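Local coordinates for soluble epoxide hydrolase (Bacillus megaterium, PDB 4INZ), which belongs to the alpha/beta hydrolase fold family, its central beta-sheet flanked by helices and covered in part by a helical cap, at residues R176-D188 with V201-V213. The protein carries 1 engineered substitution. Numbering follows the deposited sequence. Where two conformers were deposited one is given.
Sequences RDNFSGLRKLVID and VQAYMNSWENGSV
W208 lies flat between the two helices, its indole ring packed against L182. CB of L182 stands 3.5 Å from the centroid of the W208 six-membered ring, almost on the ring normal, while L182 CD1 covers the same face nearer the five-membered ring. A branched leucine can thus spread over both rings of the broad indole. At the rim of that indole, I187 CG1 comes to 3.7 Å from W208 CH2, and I187 CD1 goes on to CB of Y204. V186 CG1 meets the Y204 ring off-centre, and the CG2 methyls of I187 and V201 close the far end, 4.0 Å apart.

Toward the other end, F179 is a knob among M205, W208, E209 and V213. W208 CB sits over the centre of the F179 ring in a CH-pi contact, 3.8 Å from the centroid, whereas the carboxylate of E209 lies at the ring's edge, where the aromatic C-H groups carry slight positive charge. M205 is bent at chi2 and chi3 (-55° and -60°), which curls its flexible thioether toward 176-188: SD rests against R183 CG, and CE approaches the amide of N178.

R183 ties down the irregular turn that presents N178 and F179, whose phi angles are positive. Its NE donates to N178 O and its NH1 to D177 O (2.8 Å), both acceptors lying close to the guanidinium plane. On the other helix, the polar ends of the aromatics reach beyond the pair: W208 NE1 bonds to P48 O, and Y204 OH to D49 OD1. The segments 176-188 and 201-210 run at 118° to each other, their axes 10.7 Å apart at closest approach, an apolar helix-helix packing consistent with the helical cap of an alpha/beta hydrolase, joined here to the loop carrying P48 and D49.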
loop_
_atom_site.group_PDB
_atom_site.type_symbol
_atom_site.label_atom_id
_atom_site.label_comp_id
_atom_site.label_asym_id
_atom_site.label_seq_id
_atom_site.Cartn_x
_atom_site.Cartn_y
_atom_site.Cartn_z
ATOM N N ARG A 176 -13.469 -18.745 3.137
ATOM C CA ARG A 176 -14.280 -19.757 3.820
ATOM C C ARG A 176 -14.562 -19.386 5.278
ATOM O O ARG A 176 -13.756 -18.714 5.927
ATOM C CB ARG A 176 -13.600 -21.132 3.756
ATOM C CG ARG A 176 -12.329 -21.221 4.591
ATOM C CD ARG A 176 -11.562 -22.536 4.391
ATOM N NE ARG A 176 -10.316 -22.537 5.164
ATOM C CZ ARG A 176 -9.421 -23.524 5.174
ATOM N NH1 ARG A 176 -9.614 -24.623 4.452
ATOM N NH2 ARG A 176 -8.328 -23.408 5.916
ATOM N N ASP A 177 -15.717 -19.816 5.776
ATOM C CA ASP A 177 -16.082 -19.623 7.174
ATOM C C ASP A 177 -15.914 -18.180 7.630
ATOM O O ASP A 177 -15.111 -17.868 8.515
ATOM C CB ASP A 177 -15.289 -20.577 8.058
ATOM C CG ASP A 177 -15.496 -22.021 7.664
ATOM O OD1 ASP A 177 -16.581 -22.561 7.965
ATOM O OD2 ASP A 177 -14.588 -22.604 7.039
ATOM N N ASN A 178 -16.689 -17.294 7.015
ATOM C CA ASN A 178 -16.683 -15.898 7.412
ATOM C C ASN A 178 -15.290 -15.276 7.255
ATOM O O ASN A 178 -14.803 -14.587 8.145
ATOM C CB ASN A 178 -17.193 -15.785 8.854
ATOM C CG ASN A 178 -17.436 -14.355 9.284
ATOM O OD1 ASN A 178 -17.157 -13.983 10.428
ATOM N ND2 ASN A 178 -17.957 -13.540 8.369
ATOM N N PHE A 179 -14.659 -15.535 6.111
ATOM C CA PHE A 179 -13.341 -14.980 5.798
ATOM C C PHE A 179 -12.281 -15.342 6.837
ATOM O O PHE A 179 -11.491 -14.495 7.253
ATOM C CB PHE A 179 -13.428 -13.464 5.613
ATOM C CG PHE A 179 -14.398 -13.051 4.539
ATOM C CD1 PHE A 179 -13.994 -12.972 3.212
ATOM C CD2 PHE A 179 -15.717 -12.779 4.851
ATOM C CE1 PHE A 179 -14.889 -12.611 2.216
ATOM C CE2 PHE A 179 -16.629 -12.417 3.859
ATOM C CZ PHE A 179 -16.213 -12.335 2.540
ATOM N N SER A 180 -12.258 -16.612 7.232
ATOM C CA SER A 180 -11.378 -17.074 8.296
ATOM C C SER A 180 -9.907 -16.795 8.003
ATOM O O SER A 180 -9.159 -16.402 8.895
ATOM C CB SER A 180 -11.590 -18.568 8.553
ATOM O OG SER A 180 -11.454 -19.305 7.352
ATOM N N GLY A 181 -9.493 -16.992 6.754
ATOM C CA GLY A 181 -8.104 -16.769 6.390
ATOM C C GLY A 181 -7.690 -15.323 6.594
ATOM O O GLY A 181 -6.584 -15.035 7.067
ATOM N N LEU A 182 -8.580 -14.405 6.235
ATOM C CA LEU A 182 -8.306 -12.977 6.386
ATOM C C LEU A 182 -8.395 -12.551 7.850
ATOM O O LEU A 182 -7.632 -11.700 8.309
ATOM C CB LEU A 182 -9.270 -12.153 5.528
ATOM C CG LEU A 182 -9.157 -12.369 4.017
ATOM C CD1 LEU A 182 -10.324 -11.719 3.277
ATOM C CD2 LEU A 182 -7.819 -11.844 3.490
ATOM N N ARG A 183 -9.332 -13.145 8.582
ATOM C CA ARG A 183 -9.466 -12.866 10.011
ATOM C C ARG A 183 -8.193 -13.228 10.762
ATOM O O ARG A 183 -7.731 -12.484 11.633
ATOM C CB ARG A 183 -10.647 -13.632 10.611
ATOM C CG ARG A 183 -11.999 -13.021 10.300
ATOM C CD ARG A 183 -13.094 -13.618 11.172
ATOM N NE ARG A 183 -13.541 -14.927 10.700
ATOM C CZ ARG A 183 -13.317 -16.071 11.339
ATOM N NH1 ARG A 183 -13.770 -17.213 10.835
ATOM N NH2 ARG A 183 -12.649 -16.074 12.488
ATOM N N LYS A 184 -7.629 -14.382 10.431
ATOM C CA LYS A 184 -6.443 -14.845 11.129
ATOM C C LYS A 184 -5.259 -13.963 10.772
ATOM O O LYS A 184 -4.384 -13.715 11.596
ATOM C CB LYS A 184 -6.171 -16.311 10.799
ATOM C CG LYS A 184 -7.292 -17.237 11.273
ATOM C CD LYS A 184 -6.972 -18.711 11.053
ATOM C CE LYS A 184 -8.066 -19.606 11.637
ATOM N NZ LYS A 184 -9.408 -19.344 11.045
ATOM N N LEU A 185 -5.257 -13.459 9.546
ATOM C CA LEU A 185 -4.157 -12.643 9.058
ATOM C C LEU A 185 -4.133 -11.261 9.709
ATOM O O LEU A 185 -3.086 -10.808 10.171
ATOM C CB LEU A 185 -4.229 -12.527 7.534
ATOM C CG LEU A 185 -3.084 -11.835 6.802
ATOM C CD1 LEU A 185 -1.748 -12.457 7.184
ATOM C CD2 LEU A 185 -3.313 -11.917 5.294
ATOM N N VAL A 186 -5.290 -10.609 9.771
ATOM C CA VAL A 186 -5.367 -9.212 10.199
ATOM C C VAL A 186 -6.170 -8.969 11.478
ATOM O O VAL A 186 -5.776 -8.163 12.322
ATOM C CB VAL A 186 -5.966 -8.335 9.075
ATOM C CG1 VAL A 186 -6.440 -6.991 9.623
ATOM C CG2 VAL A 186 -4.948 -8.145 7.967
ATOM N N ILE A 187 -7.301 -9.652 11.621
ATOM C CA ILE A 187 -8.203 -9.370 12.732
ATOM C C ILE A 187 -7.673 -9.891 14.062
ATOM O O ILE A 187 -7.589 -9.157 15.048
ATOM C CB ILE A 187 -9.606 -9.965 12.495
ATOM C CG1 ILE A 187 -10.238 -9.352 11.242
ATOM C CG2 ILE A 187 -10.493 -9.738 13.714
ATOM C CD1 ILE A 187 -10.227 -7.842 11.241
ATOM N N ASP A 188 -7.328 -11.168 14.094
ATOM C CA ASP A 188 -6.910 -11.782 15.345
ATOM C C ASP A 188 -5.752 -11.035 16.029
ATOM O O ASP A 188 -5.839 -10.715 17.209
ATOM C CB ASP A 188 -6.615 -13.269 15.139
ATOM C CG ASP A 188 -7.869 -14.066 14.806
ATOM O OD1 ASP A 188 -8.984 -13.529 14.993
ATOM O OD2 ASP A 188 -7.744 -15.230 14.367
ATOM N N VAL A 201 -13.248 -3.981 13.568
ATOM C CA VAL A 201 -13.413 -5.351 13.100
ATOM C C VAL A 201 -14.614 -5.429 12.159
ATOM O O VAL A 201 -14.539 -6.029 11.084
ATOM C CB VAL A 201 -13.572 -6.344 14.287
ATOM C CG1 VAL A 201 -14.013 -7.723 13.798
ATOM C CG2 VAL A 201 -12.267 -6.443 15.073
ATOM N N GLN A 202 -15.711 -4.798 12.555
ATOM C CA GLN A 202 -16.919 -4.773 11.732
ATOM C C GLN A 202 -16.664 -4.102 10.385
ATOM O O GLN A 202 -17.166 -4.551 9.347
ATOM C CB GLN A 202 -18.054 -4.057 12.470
ATOM C CG GLN A 202 -19.372 -4.037 11.698
ATOM C CD GLN A 202 -19.939 -5.426 11.508
ATOM O OE1 GLN A 202 -20.560 -5.979 12.418
ATOM N NE2 GLN A 202 -19.722 -6.005 10.320
ATOM N N ALA A 203 -15.888 -3.025 10.402
ATOM C CA ALA A 203 -15.569 -2.322 9.167
ATOM C C ALA A 203 -14.759 -3.214 8.234
ATOM O O ALA A 203 -14.994 -3.241 7.030
ATOM C CB ALA A 203 -14.820 -1.034 9.451
ATOM N N TYR A 204 -13.794 -3.934 8.791
ATOM C CA TYR A 204 -13.009 -4.864 7.992
ATOM C C TYR A 204 -13.883 -5.971 7.423
ATOM O O TYR A 204 -13.770 -6.306 6.243
ATOM C CB TYR A 204 -11.882 -5.474 8.818
ATOM C CG TYR A 204 -10.560 -4.760 8.669
ATOM C CD1 TYR A 204 -9.642 -5.165 7.712
ATOM C CD2 TYR A 204 -10.228 -3.685 9.487
ATOM C CE1 TYR A 204 -8.425 -4.536 7.575
ATOM C CE2 TYR A 204 -9.006 -3.039 9.353
ATOM C CZ TYR A 204 -8.110 -3.469 8.391
ATOM O OH TYR A 204 -6.890 -2.839 8.248
ATOM N N MET A 205 -14.752 -6.544 8.255
ATOM C CA MET A 205 -15.622 -7.617 7.789
ATOM C C MET A 205 -16.509 -7.123 6.651
ATOM O O MET A 205 -16.680 -7.812 5.644
ATOM C CB MET A 205 -16.488 -8.177 8.922
ATOM C CG MET A 205 -15.702 -8.857 10.042
ATOM S SD MET A 205 -14.612 -10.179 9.468
ATOM C CE MET A 205 -15.789 -11.292 8.707
ATOM N N ASN A 206 -17.091 -5.937 6.821
ATOM C CA ASN A 206 -17.860 -5.327 5.743
ATOM C C ASN A 206 -17.039 -5.178 4.465
ATOM O O ASN A 206 -17.544 -5.416 3.358
ATOM C CB ASN A 206 -18.380 -3.947 6.152
ATOM C CG ASN A 206 -19.524 -4.016 7.133
ATOM O OD1 ASN A 206 -20.154 -5.065 7.315
ATOM N ND2 ASN A 206 -19.815 -2.881 7.768
ATOM N N SER A 207 -15.782 -4.765 4.610
ATOM C CA SER A 207 -14.939 -4.529 3.446
ATOM C C SER A 207 -14.728 -5.814 2.655
ATOM O O SER A 207 -14.691 -5.793 1.429
ATOM C CB SER A 207 -13.587 -3.909 3.830
ATOM O OG SER A 207 -12.656 -4.889 4.269
ATOM N N TRP A 208 -14.603 -6.934 3.363
ATOM C CA TRP A 208 -14.384 -8.220 2.705
ATOM C C TRP A 208 -15.664 -8.754 2.057
ATOM O O TRP A 208 -15.622 -9.362 0.978
ATOM C CB TRP A 208 -13.778 -9.220 3.689
ATOM C CG TRP A 208 -12.395 -8.793 4.113
ATOM C CD1 TRP A 208 -11.508 -8.050 3.382
ATOM C CD2 TRP A 208 -11.765 -9.048 5.369
ATOM N NE1 TRP A 208 -10.353 -7.844 4.104
ATOM C CE2 TRP A 208 -10.490 -8.443 5.330
ATOM C CE3 TRP A 208 -12.149 -9.741 6.523
ATOM C CZ2 TRP A 208 -9.597 -8.509 6.401
ATOM C CZ3 TRP A 208 -11.258 -9.805 7.591
ATOM C CH2 TRP A 208 -9.998 -9.189 7.518
ATOM N N GLU A 209 -16.796 -8.511 2.709
ATOM C CA GLU A 209 -18.099 -8.884 2.156
ATOM C C GLU A 209 -18.376 -8.096 0.886
ATOM O O GLU A 209 -18.937 -8.626 -0.073
ATOM C CB GLU A 209 -19.212 -8.598 3.167
ATOM C CG GLU A 209 -19.120 -9.420 4.440
ATOM C CD GLU A 209 -19.994 -10.667 4.430
ATOM O OE1 GLU A 209 -20.688 -10.940 3.425
ATOM O OE2 GLU A 209 -19.983 -11.380 5.453
ATOM N N ASN A 210 -17.997 -6.821 0.891
ATOM C CA ASN A 210 -18.258 -5.929 -0.241
ATOM C C ASN A 210 -17.226 -6.052 -1.363
ATOM O O ASN A 210 -17.544 -5.872 -2.544
ATOM C CB ASN A 210 -18.332 -4.473 0.245
ATOM C CG ASN A 210 -19.570 -4.206 1.084
ATOM O OD1 ASN A 210 -20.632 -4.764 0.817
ATOM N ND2 ASN A 210 -19.440 -3.347 2.098
ATOM N N GLY A 211 -15.993 -6.364 -0.986
ATOM C CA GLY A 211 -14.896 -6.465 -1.931
ATOM C C GLY A 211 -14.859 -7.823 -2.596
ATOM O O GLY A 211 -15.772 -8.623 -2.430
ATOM N N SER A 212 -13.788 -8.083 -3.343
ATOM C CA SER A 212 -13.609 -9.354 -4.032
ATOM C C SER A 212 -12.241 -9.946 -3.728
ATOM O O SER A 212 -11.208 -9.380 -4.103
ATOM C CB SER A 212 -13.748 -9.175 -5.539
ATOM O OG SER A 212 -13.309 -10.344 -6.215
ATOM N N VAL A 213 -12.230 -11.090 -3.057
ATOM C CA VAL A 213 -10.972 -11.762 -2.776
ATOM C C VAL A 213 -10.283 -12.161 -4.079
ATOM O O VAL A 213 -9.058 -12.095 -4.187
ATOM C CB VAL A 213 -11.167 -12.979 -1.854
ATOM C CG1 VAL A 213 -9.874 -13.789 -1.758
ATOM C CG2 VAL A 213 -11.612 -12.512 -0.475
#